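PDB 5A4A: maternal effect protein oskar from Drosophila melanogaster, which probably binds RNA through its SGNH-hydrolase-like OSK domain and is a germline inducer of the fly. Local coordinates for residues A[8-20]-A[43-57]. Sequence-based numbering, arbitrary orientation.
Sequences NDSLLTINSDYDA and CRFRRHERVLQSGLC. With SO4 (sulfate ion), chain E; SO4 (sulfate ion), chain F.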
ATOM      1  N   ASN A   8     -13.398  10.850 -13.107  1.00 17.21           N
ATOM      2  CA  ASN A   8     -12.453  11.871 -13.535  1.00 15.02           C
ATOM      3  C   ASN A   8     -11.427  11.285 -14.517  1.00 15.22           C
ATOM      4  O   ASN A   8     -10.651  10.432 -14.153  1.00 14.76           O
ATOM      5  CB  ASN A   8     -11.775  12.456 -12.291  1.00 16.91           C
ATOM      6  CG  ASN A   8     -10.817  13.572 -12.615  1.00 16.72           C
ATOM      7  OD1 ASN A   8     -10.724  14.016 -13.756  1.00 19.97           O
ATOM      8  ND2 ASN A   8     -10.086  14.027 -11.611  1.00 17.98           N
ATOM      9  N   ASP A   9     -11.435  11.755 -15.767  1.00 18.55           N
ATOM     10  CA  ASP A   9     -10.492  11.255 -16.786  1.00 21.95           C
ATOM     11  C   ASP A   9      -9.026  11.405 -16.361  1.00 21.48           C
ATOM     12  O   ASP A   9      -8.155  10.615 -16.762  1.00 19.38           O
ATOM     13  CB  ASP A   9     -10.727  11.976 -18.118  1.00 23.19           C
ATOM     14  CG  ASP A   9      -9.827  11.469 -19.228  1.00 30.20           C
ATOM     15  OD1 ASP A   9     -10.054  10.340 -19.696  1.00 31.92           O
ATOM     16  OD2 ASP A   9      -8.905  12.202 -19.642  1.00 30.81           O
ATOM     17  N   SER A  10      -8.757  12.410 -15.534  1.00 16.47           N
ATOM     18  CA  SER A  10      -7.401  12.662 -15.054  1.00 20.19           C
ATOM     19  C   SER A  10      -6.834  11.494 -14.252  1.00 18.26           C
ATOM     20  O   SER A  10      -5.618  11.373 -14.100  1.00 17.48           O
ATOM     21  CB  SER A  10      -7.361  13.930 -14.204  1.00 22.56           C
ATOM     22  OG  SER A  10      -7.733  15.058 -14.972  1.00 24.58           O
ATOM     23  N   LEU A  11      -7.710  10.641 -13.728  1.00 15.22           N
ATOM     24  CA  LEU A  11      -7.260   9.494 -12.941  1.00 17.29           C
ATOM     25  C   LEU A  11      -6.570   8.435 -13.809  1.00 19.53           C
ATOM     26  O   LEU A  11      -5.825   7.597 -13.307  1.00 17.24           O
ATOM     27  CB  LEU A  11      -8.437   8.874 -12.179  1.00 18.04           C
ATOM     28  CG  LEU A  11      -9.047   9.714 -11.045  1.00 23.50           C
ATOM     29  CD1 LEU A  11     -10.325   9.068 -10.530  1.00 26.14           C
ATOM     30  CD2 LEU A  11      -8.046   9.908  -9.901  1.00 23.36           C
ATOM     31  N   LEU A  12      -6.796   8.493 -15.117  1.00 17.61           N
ATOM     32  CA  LEU A  12      -6.271   7.472 -16.021  1.00 16.12           C
ATOM     33  C   LEU A  12      -4.778   7.633 -16.255  1.00 21.87           C
ATOM     34  O   LEU A  12      -4.099   6.696 -16.682  1.00 20.96           O
ATOM     35  CB  LEU A  12      -7.016   7.522 -17.361  1.00 19.54           C
ATOM     36  CG  LEU A  12      -8.437   6.952 -17.372  1.00 24.74           C
ATOM     37  CD1 LEU A  12      -9.191   7.459 -18.580  1.00 28.64           C
ATOM     38  CD2 LEU A  12      -8.412   5.442 -17.386  1.00 32.86           C
ATOM     39  N   THR A  13      -4.269   8.825 -15.982  1.00 18.28           N
ATOM     40  CA  THR A  13      -2.878   9.129 -16.282  1.00 17.39           C
ATOM     41  C   THR A  13      -2.130   9.490 -15.018  1.00 15.30           C
ATOM     42  O   THR A  13      -2.582  10.326 -14.241  1.00 19.89           O
ATOM     43  CB  THR A  13      -2.775  10.302 -17.265  1.00 23.20           C
ATOM     44  OG1 THR A  13      -3.418   9.942 -18.494  1.00 22.86           O
ATOM     45  CG2 THR A  13      -1.309  10.643 -17.544  1.00 22.01           C
ATOM     46  N   ILE A  14      -0.989   8.849 -14.804  1.00 15.99           N
ATOM     47  CA  ILE A  14      -0.142   9.251 -13.703  1.00 15.64           C
ATOM     48  C   ILE A  14       1.174   9.769 -14.255  1.00 20.58           C
ATOM     49  O   ILE A  14       1.557   9.454 -15.391  1.00 20.56           O
ATOM     50  CB  ILE A  14       0.037   8.133 -12.666  1.00 18.00           C
ATOM     51  CG1 ILE A  14       0.706   6.903 -13.291  1.00 15.74           C
ATOM     52  CG2 ILE A  14      -1.315   7.751 -12.068  1.00 19.53           C
ATOM     53  CD1 ILE A  14       0.979   5.812 -12.266  1.00 18.64           C
ATOM     54  N   ASN A  15       1.849  10.585 -13.457  1.00 18.22           N
ATOM     55  CA  ASN A  15       3.056  11.265 -13.893  1.00 21.50           C
ATOM     56  C   ASN A  15       3.977  11.437 -12.698  1.00 19.39           C
ATOM     57  O   ASN A  15       3.557  11.943 -11.653  1.00 17.37           O
ATOM     58  CB  ASN A  15       2.681  12.629 -14.477  1.00 25.66           C
ATOM     59  CG  ASN A  15       3.859  13.367 -15.087  1.00 37.74           C
ATOM     60  OD1 ASN A  15       5.016  13.132 -14.741  1.00 36.23           O
ATOM     61  ND2 ASN A  15       3.559  14.286 -15.998  1.00 49.87           N
ATOM     62  N   SER A  16       5.232  11.026 -12.850  1.00 19.40           N
ATOM     63  CA  SER A  16       6.186  11.097 -11.746  1.00 20.56           C
ATOM     64  C   SER A  16       6.495  12.524 -11.276  1.00 21.21           C
ATOM     65  O   SER A  16       7.058  12.709 -10.201  1.00 20.28           O
ATOM     66  CB  SER A  16       7.480  10.355 -12.099  1.00 16.88           C
ATOM     67  OG  SER A  16       8.195  11.039 -13.109  1.00 21.44           O
ATOM     68  N   ASP A  17       6.124  13.529 -12.065  1.00 20.03           N
ATOM     69  CA  ASP A  17       6.323  14.918 -11.655  1.00 25.33           C
ATOM     70  C   ASP A  17       5.497  15.298 -10.427  1.00 26.35           C
ATOM     71  O   ASP A  17       5.908  16.159  -9.650  1.00 24.45           O
ATOM     72  CB  ASP A  17       6.003  15.887 -12.801  1.00 27.22           C
ATOM     73  CG  ASP A  17       7.084  15.910 -13.867  1.00 41.49           C
ATOM     74  OD1 ASP A  17       8.210  15.438 -13.592  1.00 46.88           O
ATOM     75  OD2 ASP A  17       6.809  16.410 -14.978  1.00 41.17           O
ATOM     76  N   TYR A  18       4.342  14.651 -10.261  1.00 18.19           N
ATOM     77  CA  TYR A  18       3.380  15.007  -9.219  1.00 17.30           C
ATOM     78  C   TYR A  18       2.859  13.807  -8.431  1.00 15.14           C
ATOM     79  O   TYR A  18       2.463  13.945  -7.275  1.00 16.18           O
ATOM     80  CB  TYR A  18       2.179  15.724  -9.840  1.00 19.21           C
ATOM     81  CG  TYR A  18       2.555  16.933 -10.662  1.00 33.65           C
ATOM     82  CD1 TYR A  18       2.956  18.113 -10.049  1.00 38.83           C
ATOM     83  CD2 TYR A  18       2.515  16.895 -12.051  1.00 39.33           C
ATOM     84  CE1 TYR A  18       3.305  19.225 -10.793  1.00 43.43           C
ATOM     85  CE2 TYR A  18       2.863  18.005 -12.807  1.00 44.41           C
ATOM     86  CZ  TYR A  18       3.257  19.165 -12.169  1.00 48.55           C
ATOM     87  OH  TYR A  18       3.604  20.272 -12.906  1.00 56.76           O
ATOM     88  N   ASP A  19       2.820  12.642  -9.065  1.00 11.71           N
ATOM     89  CA  ASP A  19       2.251  11.455  -8.423  1.00 13.20           C
ATOM     90  C   ASP A  19       3.300  10.609  -7.702  1.00 17.60           C
ATOM     91  O   ASP A  19       4.497  10.742  -7.950  1.00 18.77           O
ATOM     92  CB  ASP A  19       1.492  10.602  -9.442  1.00 13.83           C
ATOM     93  CG  ASP A  19       0.294  11.328 -10.034  1.00 13.55           C
ATOM     94  OD1 ASP A  19      -0.479  11.948  -9.276  1.00 15.62           O
ATOM     95  OD2 ASP A  19       0.135  11.291 -11.265  1.00 17.79           O
ATOM     96  N   ALA A  20       2.838   9.746  -6.803  1.00 14.68           N
ATOM     97  CA  ALA A  20       3.734   8.975  -5.946  1.00 12.10           C
ATOM     98  C   ALA A  20       4.545   7.984  -6.760  1.00 12.38           C
ATOM     99  O   ALA A  20       3.984   7.076  -7.359  1.00 13.76           O
ATOM    100  CB  ALA A  20       2.942   8.244  -4.867  1.00 11.55           C
ATOM    101  N   CYS A  43       5.828  13.933  -3.401  1.00 14.24           N
ATOM    102  CA  CYS A  43       4.572  13.783  -4.134  1.00 13.82           C
ATOM    103  C   CYS A  43       3.591  14.914  -3.822  1.00 13.97           C
ATOM    104  O   CYS A  43       3.706  15.584  -2.797  1.00 14.95           O
ATOM    105  CB  CYS A  43       3.933  12.400  -3.909  1.00 15.49           C
ATOM    106  SG  CYS A  43       2.920  12.211  -2.424  1.00 18.65           S
ATOM    107  N   ARG A  44       2.643  15.117  -4.732  1.00 11.62           N
ATOM    108  CA  ARG A  44       1.599  16.134  -4.589  1.00 11.75           C
ATOM    109  C   ARG A  44       0.249  15.430  -4.549  1.00 11.83           C
ATOM    110  O   ARG A  44       0.097  14.349  -5.113  1.00 14.11           O
ATOM    111  CB  ARG A  44       1.637  17.083  -5.783  1.00 18.40           C
ATOM    112  CG  ARG A  44       2.979  17.780  -5.985  1.00 23.79           C
ATOM    113  CD  ARG A  44       3.253  18.772  -4.871  1.00 27.00           C
ATOM    114  NE  ARG A  44       2.223  19.806  -4.825  1.00 31.05           N
ATOM    115  CZ  ARG A  44       2.180  20.855  -5.640  1.00 37.31           C
ATOM    116  NH1 ARG A  44       3.117  21.020  -6.566  1.00 36.72           N
ATOM    117  NH2 ARG A  44       1.201  21.738  -5.531  1.00 34.78           N
ATOM    118  N   PHE A  45      -0.740  16.042  -3.912  1.00 12.72           N
ATOM    119  CA  PHE A  45      -2.056  15.414  -3.822  1.00 14.28           C
ATOM    120  C   PHE A  45      -2.919  15.847  -5.001  1.00 17.80           C
ATOM    121  O   PHE A  45      -2.775  16.959  -5.490  1.00 17.99           O
ATOM    122  CB  PHE A  45      -2.742  15.786  -2.500  1.00 14.31           C
ATOM    123  CG  PHE A  45      -2.009  15.317  -1.275  1.00 11.93           C
ATOM    124  CD1 PHE A  45      -1.591  13.995  -1.153  1.00 14.47           C
ATOM    125  CD2 PHE A  45      -1.720  16.209  -0.245  1.00 16.24           C
ATOM    126  CE1 PHE A  45      -0.904  13.568  -0.021  1.00 15.33           C
ATOM    127  CE2 PHE A  45      -1.039  15.781   0.897  1.00 14.87           C
ATOM    128  CZ  PHE A  45      -0.630  14.455   1.000  1.00 10.66           C
ATOM    129  N   ARG A  46      -3.801  14.971  -5.473  1.00 10.35           N
ATOM    130  CA  ARG A  46      -4.697  15.325  -6.570  1.00 10.87           C
ATOM    131  C   ARG A  46      -5.702  16.366  -6.100  1.00 11.44           C
ATOM    132  O   ARG A  46      -6.394  16.157  -5.097  1.00 14.52           O
ATOM    133  CB  ARG A  46      -5.444  14.099  -7.069  1.00 10.63           C
ATOM    134  CG  ARG A  46      -4.542  13.082  -7.777  1.00 10.49           C
ATOM    135  CD  ARG A  46      -4.003  13.696  -9.059  1.00 11.20           C
ATOM    136  NE  ARG A  46      -3.175  12.771  -9.831  1.00 14.78           N
ATOM    137  CZ  ARG A  46      -3.602  12.125 -10.910  1.00 16.55           C
ATOM    138  NH1 ARG A  46      -4.850  12.300 -11.325  1.00 17.63           N
ATOM    139  NH2 ARG A  46      -2.784  11.303 -11.567  1.00 15.24           N
ATOM    140  N   ARG A  47      -5.808  17.481  -6.819  1.00 12.01           N
ATOM    141  CA  ARG A  47      -6.596  18.586  -6.261  1.00 12.47           C
ATOM    142  C   ARG A  47      -8.115  18.422  -6.343  1.00 16.64           C
ATOM    143  O   ARG A  47      -8.841  19.046  -5.576  1.00 15.96           O
ATOM    144  CB  ARG A  47      -6.119  19.950  -6.788  1.00 22.37           C
ATOM    145  CG  ARG A  47      -5.903  20.058  -8.276  1.00 31.95           C
ATOM    146  CD  ARG A  47      -4.950  21.234  -8.611  1.00 41.00           C
ATOM    147  NE  ARG A  47      -3.552  20.823  -8.766  1.00 45.50           N
ATOM    148  N   HIS A  48      -8.599  17.576  -7.247  1.00 13.81           N
ATOM    149  CA  HIS A  48     -10.044  17.493  -7.479  1.00 15.05           C
ATOM    150  C   HIS A  48     -10.749  16.342  -6.781  1.00 13.49           C
ATOM    151  O   HIS A  48     -11.960  16.189  -6.919  1.00 16.67           O
ATOM    152  CB  HIS A  48     -10.349  17.470  -8.986  1.00 13.69           C
ATOM    153  CG  HIS A  48      -9.765  18.629  -9.724  1.00 14.46           C
ATOM    154  ND1 HIS A  48      -8.976  18.476 -10.845  1.00 22.58           N
ATOM    155  CD2 HIS A  48      -9.827  19.960  -9.487  1.00 21.38           C
ATOM    156  CE1 HIS A  48      -8.594  19.663 -11.275  1.00 28.58           C
ATOM    157  NE2 HIS A  48      -9.098  20.583 -10.468  1.00 28.99           N
ATOM    158  N   GLU A  49      -9.992  15.542  -6.035  1.00 15.34           N
ATOM    159  CA  GLU A  49     -10.568  14.423  -5.293  1.00 14.42           C
ATOM    160  C   GLU A  49     -10.706  14.713  -3.807  1.00 14.09           C
ATOM    161  O   GLU A  49      -9.761  15.189  -3.168  1.00 13.91           O
ATOM    162  CB  GLU A  49      -9.747  13.140  -5.484  1.00 15.14           C
ATOM    163  CG  GLU A  49     -10.083  12.368  -6.754  1.00 16.88           C
ATOM    164  CD  GLU A  49      -9.527  13.034  -7.990  1.00 17.85           C
ATOM    165  OE1 GLU A  49      -8.300  13.267  -8.044  1.00 22.65           O
ATOM    166  OE2 GLU A  49     -10.307  13.342  -8.906  1.00 18.23           O
ATOM    167  N   ARG A  50     -11.887  14.417  -3.269  0.51 14.05           N
ATOM    168  CA  ARG A  50     -12.179  14.601  -1.843  0.51 14.44           C
ATOM    169  C   ARG A  50     -11.238  13.783  -0.981  0.51 12.36           C
ATOM    170  O   ARG A  50     -10.688  14.269   0.014  0.51 12.59           O
ATOM    171  CB  ARG A  50     -13.613  14.162  -1.541  0.51 15.17           C
ATOM    172  CG  ARG A  50     -14.663  14.966  -2.243  0.51 21.18           C
ATOM    173  CD  ARG A  50     -16.067  14.626  -1.758  0.51 20.28           C
ATOM    174  NE  ARG A  50     -16.533  13.319  -2.210  0.51 20.35           N
ATOM    175  CZ  ARG A  50     -16.951  13.059  -3.445  0.51 20.20           C
ATOM    176  NH1 ARG A  50     -16.943  14.009  -4.364  0.51 19.74           N
ATOM    177  NH2 ARG A  50     -17.369  11.842  -3.768  0.51 24.04           N
ATOM    178  N   VAL A  51     -11.073  12.525  -1.374  1.00 11.55           N
ATOM    179  CA  VAL A  51     -10.224  11.591  -0.659  1.00 13.09           C
ATOM    180  C   VAL A  51      -8.787  11.819  -1.110  1.00 14.42           C
ATOM    181  O   VAL A  51      -8.508  11.939  -2.301  1.00 11.68           O
ATOM    182  CB  VAL A  51     -10.672  10.138  -0.913  1.00 16.91           C
ATOM    183  CG1 VAL A  51      -9.645   9.144  -0.374  1.00 16.24           C
ATOM    184  CG2 VAL A  51     -12.045   9.901  -0.275  1.00 14.59           C
ATOM    185  N   LEU A  52      -7.884  11.918  -0.145  1.00 11.60           N
ATOM    186  CA  LEU A  52      -6.507  12.274  -0.425  1.00  8.74           C
ATOM    187  C   LEU A  52      -5.862  11.162  -1.238  1.00 11.98           C
ATOM    188  O   LEU A  52      -5.991   9.982  -0.903  1.00 11.94           O
ATOM    189  CB  LEU A  52      -5.742  12.391   0.883  1.00 13.44           C
ATOM    190  CG  LEU A  52      -4.632  13.419   1.005  1.00 21.31           C
ATOM    191  CD1 LEU A  52      -5.207  14.816   0.754  1.00 16.29           C
ATOM    192  CD2 LEU A  52      -4.041  13.325   2.389  1.00 19.72           C
ATOM    193  N   GLN A  53      -5.160  11.539  -2.299  1.00 10.84           N
ATOM    194  CA  GLN A  53      -4.451  10.548  -3.101  1.00  9.88           C
ATOM    195  C   GLN A  53      -3.379  11.209  -3.943  1.00 11.09           C
ATOM    196  O   GLN A  53      -3.402  12.420  -4.153  1.00 11.37           O
ATOM    197  CB  GLN A  53      -5.432   9.795  -3.999  1.00 10.60           C
ATOM    198  CG  GLN A  53      -6.259  10.695  -4.924  1.00 10.48           C
ATOM    199  CD  GLN A  53      -7.522  10.002  -5.399  1.00 13.35           C
ATOM    200  OE1 GLN A  53      -7.517   9.306  -6.422  1.00 16.61           O
ATOM    201  NE2 GLN A  53      -8.607  10.166  -4.642  1.00 13.60           N
ATOM    202  N   SER A  54      -2.443  10.397  -4.424  1.00  8.82           N
ATOM    203  CA  SER A  54      -1.385  10.853  -5.308  1.00 10.31           C
ATOM    204  C   SER A  54      -1.056   9.651  -6.158  1.00 14.73           C
ATOM    205  O   SER A  54      -0.526   8.679  -5.645  1.00 14.80           O
ATOM    206  CB  SER A  54      -0.141  11.249  -4.513  1.00 13.05           C
ATOM    207  OG  SER A  54       0.891  11.701  -5.373  1.00 16.02           O
ATOM    208  N   GLY A  55      -1.400   9.702  -7.438  1.00 16.38           N
ATOM    209  CA  GLY A  55      -1.219   8.551  -8.307  1.00 14.86           C
ATOM    210  C   GLY A  55      -2.008   7.353  -7.807  1.00 14.85           C
ATOM    211  O   GLY A  55      -3.204   7.462  -7.518  1.00 15.47           O
ATOM    212  N   LEU A  56      -1.336   6.205  -7.709  1.00 11.22           N
ATOM    213  CA  LEU A  56      -1.981   4.975  -7.263  1.00 10.45           C
ATOM    214  C   LEU A  56      -1.943   4.796  -5.740  1.00 13.83           C
ATOM    215  O   LEU A  56      -2.310   3.739  -5.227  1.00 13.02           O
ATOM    216  CB  LEU A  56      -1.347   3.762  -7.969  1.00  9.49           C
ATOM    217  CG  LEU A  56      -1.327   3.856  -9.497  1.00 12.42           C
ATOM    218  CD1 LEU A  56      -0.592   2.652 -10.099  1.00 13.12           C
ATOM    219  CD2 LEU A  56      -2.733   3.946 -10.064  1.00 15.79           C
ATOM    220  N   CYS A  57      -1.506   5.824  -5.018  1.00 11.61           N
ATOM    221  CA  CYS A  57      -1.621   5.841  -3.560  1.00  7.89           C
ATOM    222  C   CYS A  57      -2.861   6.615  -3.149  1.00  9.48           C
ATOM    223  O   CYS A  57      -2.928   7.818  -3.356  1.00 13.11           O
ATOM    224  CB  CYS A  57      -0.386   6.489  -2.915  1.00  7.87           C
ATOM    225  SG  CYS A  57       1.090   5.431  -3.034  1.00 11.96           S
TER
HETATM  226  S   SO4 E1610      -6.992  15.498 -10.581  1.00 17.84           S
HETATM  227  O1  SO4 E1610      -7.225  16.118  -9.282  1.00 19.64           O
HETATM  228  O2  SO4 E1610      -7.996  15.970 -11.536  1.00 18.35           O
HETATM  229  O3  SO4 E1610      -5.654  15.850 -11.050  1.00 18.20           O
HETATM  230  O4  SO4 E1610      -7.103  14.057 -10.475  1.00 18.65           O
HETATM  231  S   SO4 F1611      -0.629  19.783  -2.554  1.00 26.01           S
HETATM  232  O1  SO4 F1611      -0.001  20.385  -1.387  1.00 25.56           O
HETATM  233  O2  SO4 F1611      -1.959  19.297  -2.205  1.00 28.18           O
HETATM  234  O3  SO4 F1611      -0.723  20.776  -3.618  1.00 28.90           O
HETATM  235  O4  SO4 F1611       0.177  18.656  -3.031  1.00 22.61           O
HETATM  236  O   HOH W   1      -0.910  14.177  -7.646  1.00 14.16           O
HETATM  237  O   HOH W   2       1.478   6.104  -8.090  1.00 13.88           O
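Asp19 OD2 is gripped by two donors, Arg46 NH2 at 2.9 Å on its syn side and the backbone N of Asn15 on its anti lone pair. Arg46 NE reaches the other oxygen, OD1 of Asp19, at 2.9 Å, which completes a side-on bidentate salt bridge in the SGNH-hydrolase-like OSK domain. It ties the loop that leads into strand 21-22 to the loop that runs into the antiparallel strands 53-54 and 56-58. The guanidinium and carboxylate planes lie 31° apart, and OD1 lies almost in the guanidinium plane. The N of Gly55 makes a weak bond to OD1. Two more of the guanidinium protons go to main-chain oxygens: NH2 gives its other proton to Thr13 O at 2.9 Å, in the carbonyl plane, and NH1 comes in above the carbonyl plane of Ser10. A bend at chi2 (-66°) carries the Arg46 guanidinium across to the 8-20 loop, and its other NH1 proton goes to O4 of a sulfate at 3.0 Å. Asn8 ND2 and His48 ND1 both donate to O2 of that sulfate, probably picked up from the crystallisation liquor but consistent with an RNA-binding surface. A leucine in place of Arg46 would probably leave the Asp19 charge without its mate and the Ser10 and Thr13 carbonyls short of a donor.

Next to the salt bridge, Ile14 CG2 lies 3.8 Å from Gly55 CA, in the type II' turn from Ser54 to Cys57, where a side chain would run into Asp19 CB. Farther along, Tyr18 O accepts from Arg44 N, and the tyrosine ring meets Arg44 CG at its edge. At the other end, Asn8 ND2 donates to the syn lone pair of Glu49 OE2 at 2.8 Å, nearly straight at 166°.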